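Local coordinates for protein sortase B (Streptococcus pyogenes, PDB 3PSQ) that is a class B sortase involved in pilus assembly on the cell surface, probably working as a cysteine transpeptidase that passes through an acyl-thioester intermediate, at residues 123-126 against 130-133; 51-56 against 81-86. All coordinates share one frame; numbering follows the deposited sequence.

Contact 1. Residues 123-126 against 130-133; sequences IETK and KLKI. With ZN (zinc ion), chain N.
Ile123 and Leu131 face each other as the hydrogen-bonded pair of an antiparallel beta hairpin, made by strand 120-125 and the start of strand 130-142 in the sortase beta-barrel. Two backbone bonds close the pair: Ile123 N gives its hydrogen to Leu131 O at 3.0 Å, and Leu131 N gives one back to Ile123 O at 2.8 Å. Their side chains leave the same face of the sheet and meet at an angle, branch against branch, with Ile123 CG2 4.1 Å from Leu131 CD1. The other arm of Ile123 lies beside its backbone N, opposite the carbonyl carbon (chi1 -77°), which carries CD1 toward Ile133, whose own CD1 is 3.9 Å away. Thr125 adds its methyl, CG2 resting 4.0 Å from Leu131 CD1, with the two side chains nearly at right angles; its OG1 turns to Thr127 in the hairpin turn. Phe85, together with Val185 of strand 184-190, packs on this apolar side.

Glu124 and Lys130, the next pair and a non-hydrogen-bonded one, project from the other face. They run alongside each other in the same direction, so the carboxylate lies by the lysine methylenes, with Glu124 OE1 3.8 Å from Lys130 CE. The ammonium stays too far for a salt bridge, NZ being 4.3 Å from Glu124 OE1; that oxygen is instead bridged to Lys22. Glu124 OE2 binds a zinc ion at 2.2 Å, and a water is a further ligand of the metal.

The hairpin thus separates its chemistry by face, apolar branches on the face packed by Phe85 and Val185 and charge on the other, where the zinc and Lys22 take one carboxylate oxygen each and probably favour the ionised form of Glu124.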
loop_
_atom_site.group_PDB
_atom_site.type_symbol
_atom_site.label_atom_id
_atom_site.label_comp_id
_atom_site.label_asym_id
_atom_site.label_seq_id
_atom_site.Cartn_x
_atom_site.Cartn_y
_atom_site.Cartn_z
ATOM N N ILE A 123 -2.924 -1.381 -9.897
ATOM C CA ILE A 123 -2.096 -2.514 -9.615
ATOM C C ILE A 123 -2.274 -3.500 -10.751
ATOM O O ILE A 123 -3.378 -3.667 -11.235
ATOM C CB ILE A 123 -2.479 -3.159 -8.256
ATOM C CG1 ILE A 123 -1.917 -2.334 -7.100
ATOM C CG2 ILE A 123 -2.007 -4.614 -8.164
ATOM C CD1 ILE A 123 -2.615 -2.611 -5.789
ATOM N N GLU A 124 -1.196 -4.148 -11.175
ATOM C CA GLU A 124 -1.324 -5.256 -12.071
ATOM C C GLU A 124 -0.801 -6.505 -11.383
ATOM O O GLU A 124 0.340 -6.522 -10.892
ATOM C CB GLU A 124 -0.535 -5.007 -13.348
ATOM C CG GLU A 124 -0.541 -6.188 -14.297
ATOM C CD GLU A 124 -0.081 -5.798 -15.691
ATOM O OE1 GLU A 124 0.207 -4.609 -15.928
ATOM O OE2 GLU A 124 -0.008 -6.670 -16.568
ATOM N N THR A 125 -1.609 -7.564 -11.393
ATOM C CA THR A 125 -1.245 -8.770 -10.693
ATOM C C THR A 125 -0.357 -9.641 -11.552
ATOM O O THR A 125 -0.059 -9.299 -12.697
ATOM C CB THR A 125 -2.476 -9.567 -10.197
ATOM O OG1 THR A 125 -3.067 -10.256 -11.300
ATOM C CG2 THR A 125 -3.490 -8.635 -9.498
ATOM N N LYS A 126 0.081 -10.758 -10.987
ATOM C CA LYS A 126 0.965 -11.650 -11.704
ATOM C C LYS A 126 0.243 -12.460 -12.768
ATOM O O LYS A 126 0.884 -13.015 -13.662
ATOM C CB LYS A 126 1.738 -12.561 -10.762
ATOM C CG LYS A 126 0.926 -13.548 -9.968
ATOM C CD LYS A 126 1.860 -14.590 -9.356
ATOM C CE LYS A 126 1.168 -15.338 -8.255
ATOM N NZ LYS A 126 2.152 -15.712 -7.178
ATOM N N LYS A 130 -5.808 -6.320 -14.015
ATOM C CA LYS A 130 -5.522 -4.899 -13.811
ATOM C C LYS A 130 -6.550 -4.283 -12.883
ATOM O O LYS A 130 -7.751 -4.468 -13.062
ATOM C CB LYS A 130 -5.464 -4.146 -15.151
ATOM C CG LYS A 130 -4.468 -4.792 -16.129
ATOM C CD LYS A 130 -3.683 -3.823 -16.989
ATOM C CE LYS A 130 -2.941 -4.611 -18.079
ATOM N NZ LYS A 130 -2.439 -3.693 -19.158
ATOM N N LEU A 131 -6.093 -3.595 -11.853
ATOM C CA LEU A 131 -7.018 -3.090 -10.890
ATOM C C LEU A 131 -6.820 -1.597 -10.807
ATOM O O LEU A 131 -5.729 -1.103 -10.997
ATOM C CB LEU A 131 -6.820 -3.748 -9.518
ATOM C CG LEU A 131 -6.604 -5.260 -9.545
ATOM C CD1 LEU A 131 -5.965 -5.765 -8.256
ATOM C CD2 LEU A 131 -7.933 -5.979 -9.836
ATOM N N LYS A 132 -7.900 -0.881 -10.560
ATOM C CA LYS A 132 -7.841 0.542 -10.418
ATOM C C LYS A 132 -8.341 0.768 -9.026
ATOM O O LYS A 132 -9.323 0.155 -8.602
ATOM C CB LYS A 132 -8.738 1.234 -11.450
ATOM C CG LYS A 132 -8.802 2.728 -11.330
ATOM C CD LYS A 132 -9.614 3.305 -12.496
ATOM C CE LYS A 132 -10.392 4.558 -12.047
ATOM N NZ LYS A 132 -11.198 5.163 -13.158
ATOM N N ILE A 133 -7.645 1.613 -8.296
ATOM C CA ILE A 133 -8.032 1.867 -6.935
ATOM C C ILE A 133 -8.357 3.328 -6.826
ATOM O O ILE A 133 -7.565 4.145 -7.266
ATOM C CB ILE A 133 -6.866 1.506 -5.960
ATOM C CG1 ILE A 133 -6.586 0.006 -5.992
ATOM C CG2 ILE A 133 -7.176 1.936 -4.575
ATOM C CD1 ILE A 133 -5.623 -0.445 -7.083
HETATM ZN ZN ZN N . 0.895 -6.341 -18.517
HETATM O O HOH W 1 3.062 -6.682 -17.978
#

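Contact 2. Residues 51-56 against 81-86; sequences IVQGEN and NKVTFE. With ZN (zinc ion), chain P.
Within the sortase fold, a side-chain amide ties strand 48-53 to the loop 81-86, which leads toward strand 89-93: Gln53 reaches the residue just before a beta turn. That turn, of type I, runs from Lys82 to Phe85 and is closed by Phe85 N bonding to Lys82 O. The glutamine is fully stretched, CG anti to the backbone N (chi1 177°) and the chain straight beyond it, and this length brings its NE2 to 2.9 Å from Asn81 O. The bond is fairly straight, 160° at the hydrogen. Asn81 O lies in the plane of the glutamine amide, whereas the donor sits tilted by 30° from the plane of the asparagine carbonyl. NE2 has a second acceptor in Asp78 O, so two backbone carbonyls fix the rotation of the amide. The side chain of Asn81 bonds in turn to Tyr89 O and Leu91 N of the following strand.

Two residues after Gln53, Glu55 joins Asp35 and Glu59 round a zinc ion, with a water as another ligand. Glu55 OE2 lies 2.1 Å from the zinc and its OE1 binds more loosely at 2.6 Å. The Gln53 and Val83 side chains cross at about a right angle, Gln53 OE1 touching Val83 CG1 at 3.6 Å in a van der Waals contact.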
loop_
_atom_site.group_PDB
_atom_site.type_symbol
_atom_site.label_atom_id
_atom_site.label_comp_id
_atom_site.label_asym_id
_atom_site.label_seq_id
_atom_site.Cartn_x
_atom_site.Cartn_y
_atom_site.Cartn_z
ATOM N N ILE A 51 6.173 -5.433 -6.830
ATOM C CA ILE A 51 5.775 -5.646 -5.411
ATOM C C ILE A 51 6.026 -7.096 -5.085
ATOM O O ILE A 51 5.725 -7.973 -5.879
ATOM C CB ILE A 51 4.271 -5.351 -5.155
ATOM C CG1 ILE A 51 3.897 -3.900 -5.564
ATOM C CG2 ILE A 51 3.885 -5.612 -3.703
ATOM C CD1 ILE A 51 4.624 -2.750 -4.805
ATOM N N VAL A 52 6.595 -7.345 -3.911
ATOM C CA VAL A 52 6.768 -8.706 -3.453
ATOM C C VAL A 52 5.833 -8.993 -2.303
ATOM O O VAL A 52 5.331 -8.073 -1.645
ATOM C CB VAL A 52 8.209 -9.000 -2.973
ATOM C CG1 VAL A 52 9.167 -9.015 -4.150
ATOM C CG2 VAL A 52 8.631 -7.995 -1.886
ATOM N N GLN A 53 5.633 -10.284 -2.047
ATOM C CA GLN A 53 5.076 -10.696 -0.780
ATOM C C GLN A 53 6.030 -11.672 -0.123
ATOM O O GLN A 53 6.413 -12.685 -0.736
ATOM C CB GLN A 53 3.719 -11.371 -0.940
ATOM C CG GLN A 53 3.155 -11.878 0.406
ATOM C CD GLN A 53 1.830 -12.586 0.226
ATOM O OE1 GLN A 53 1.774 -13.663 -0.359
ATOM N NE2 GLN A 53 0.755 -11.979 0.723
ATOM N N GLY A 54 6.405 -11.384 1.127
ATOM C CA GLY A 54 7.271 -12.314 1.855
ATOM C C GLY A 54 6.496 -13.339 2.661
ATOM O O GLY A 54 5.253 -13.264 2.731
ATOM N N GLU A 55 7.222 -14.266 3.298
ATOM C CA GLU A 55 6.607 -15.297 4.165
ATOM C C GLU A 55 6.263 -14.711 5.515
ATOM O O GLU A 55 5.508 -15.321 6.288
ATOM C CB GLU A 55 7.507 -16.512 4.319
ATOM C CG GLU A 55 7.795 -17.260 2.971
ATOM C CD GLU A 55 8.880 -16.574 2.126
ATOM O OE1 GLU A 55 10.064 -16.730 2.466
ATOM O OE2 GLU A 55 8.557 -15.907 1.103
ATOM N N ASN A 56 6.805 -13.518 5.778
ATOM C CA ASN A 56 6.517 -12.724 6.961
ATOM C C ASN A 56 6.745 -11.262 6.584
ATOM O O ASN A 56 7.169 -10.989 5.466
ATOM C CB ASN A 56 7.435 -13.132 8.134
ATOM C CG ASN A 56 8.930 -12.970 7.808
ATOM O OD1 ASN A 56 9.402 -11.867 7.626
ATOM N ND2 ASN A 56 9.662 -14.084 7.709
ATOM N N ASN A 81 -2.127 -11.417 3.254
ATOM C CA ASN A 81 -3.091 -11.066 2.231
ATOM C C ASN A 81 -3.079 -12.054 1.097
ATOM O O ASN A 81 -2.067 -12.697 0.840
ATOM C CB ASN A 81 -2.783 -9.670 1.673
ATOM C CG ASN A 81 -3.414 -8.567 2.467
ATOM O OD1 ASN A 81 -2.734 -7.605 2.870
ATOM N ND2 ASN A 81 -4.726 -8.661 2.682
ATOM N N LYS A 82 -4.208 -12.162 0.395
ATOM C CA LYS A 82 -4.258 -12.896 -0.895
ATOM C C LYS A 82 -3.592 -12.067 -1.983
ATOM O O LYS A 82 -3.862 -10.866 -2.067
ATOM C CB LYS A 82 -5.712 -13.136 -1.322
ATOM C CG LYS A 82 -6.415 -14.246 -0.566
ATOM C CD LYS A 82 -7.902 -14.216 -0.874
ATOM C CE LYS A 82 -8.644 -15.283 -0.076
ATOM N NZ LYS A 82 -8.104 -16.606 -0.506
ATOM N N VAL A 83 -2.747 -12.701 -2.800
ATOM C CA VAL A 83 -2.026 -12.002 -3.874
ATOM C C VAL A 83 -2.959 -11.454 -4.954
ATOM O O VAL A 83 -2.586 -10.575 -5.749
ATOM C CB VAL A 83 -0.942 -12.889 -4.524
ATOM C CG1 VAL A 83 0.181 -13.181 -3.516
ATOM C CG2 VAL A 83 -1.527 -14.191 -5.093
ATOM N N THR A 84 -4.180 -11.975 -4.994
ATOM C CA THR A 84 -5.162 -11.601 -6.018
ATOM C C THR A 84 -5.882 -10.308 -5.632
ATOM O O THR A 84 -6.735 -9.818 -6.387
ATOM C CB THR A 84 -6.242 -12.664 -6.124
ATOM O OG1 THR A 84 -6.782 -12.905 -4.819
ATOM C CG2 THR A 84 -5.683 -13.977 -6.680
ATOM N N PHE A 85 -5.553 -9.754 -4.467
ATOM C CA PHE A 85 -6.226 -8.537 -3.976
ATOM C C PHE A 85 -7.731 -8.735 -3.762
ATOM O O PHE A 85 -8.492 -7.794 -3.940
ATOM C CB PHE A 85 -5.917 -7.311 -4.867
ATOM C CG PHE A 85 -4.462 -6.853 -4.766
ATOM C CD1 PHE A 85 -4.085 -5.887 -3.847
ATOM C CD2 PHE A 85 -3.467 -7.479 -5.511
ATOM C CE1 PHE A 85 -2.772 -5.522 -3.701
ATOM C CE2 PHE A 85 -2.131 -7.105 -5.368
ATOM C CZ PHE A 85 -1.792 -6.133 -4.461
ATOM N N GLU A 86 -8.126 -9.965 -3.381
ATOM C CA GLU A 86 -9.528 -10.378 -3.107
ATOM C C GLU A 86 -9.994 -10.012 -1.694
ATOM O O GLU A 86 -11.194 -9.927 -1.417
ATOM C CB GLU A 86 -9.680 -11.911 -3.206
ATOM C CG GLU A 86 -9.664 -12.558 -4.602
ATOM C CD GLU A 86 -9.622 -14.087 -4.516
ATOM O OE1 GLU A 86 -10.491 -14.690 -3.824
ATOM O OE2 GLU A 86 -8.721 -14.692 -5.126
HETATM ZN ZN ZN P . 10.345 -15.042 0.460
HETATM O O HOH W 2 11.607 -16.240 -0.614
#

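In the fold
Along the chain contact 2 is complete before contact 1 begins, and their centres lie 13 Å apart within one sortase domain. Both reach the same mixed sheet: strand 36-41 pairs with strand 48-53 of contact 2 and with strand 120-125 of contact 1, so it runs between them. The 81-86 loop makes the direct link. Phe85 lies over the apolar face of the hairpin, with its CE1 3.6 Å from Ile123 CD1 and its CB 3.7 Å from Leu131 CD1. A loop tied by an amide to one strand therefore also packs on a hairpin farther along the chain, joining early and middle parts of the barrel.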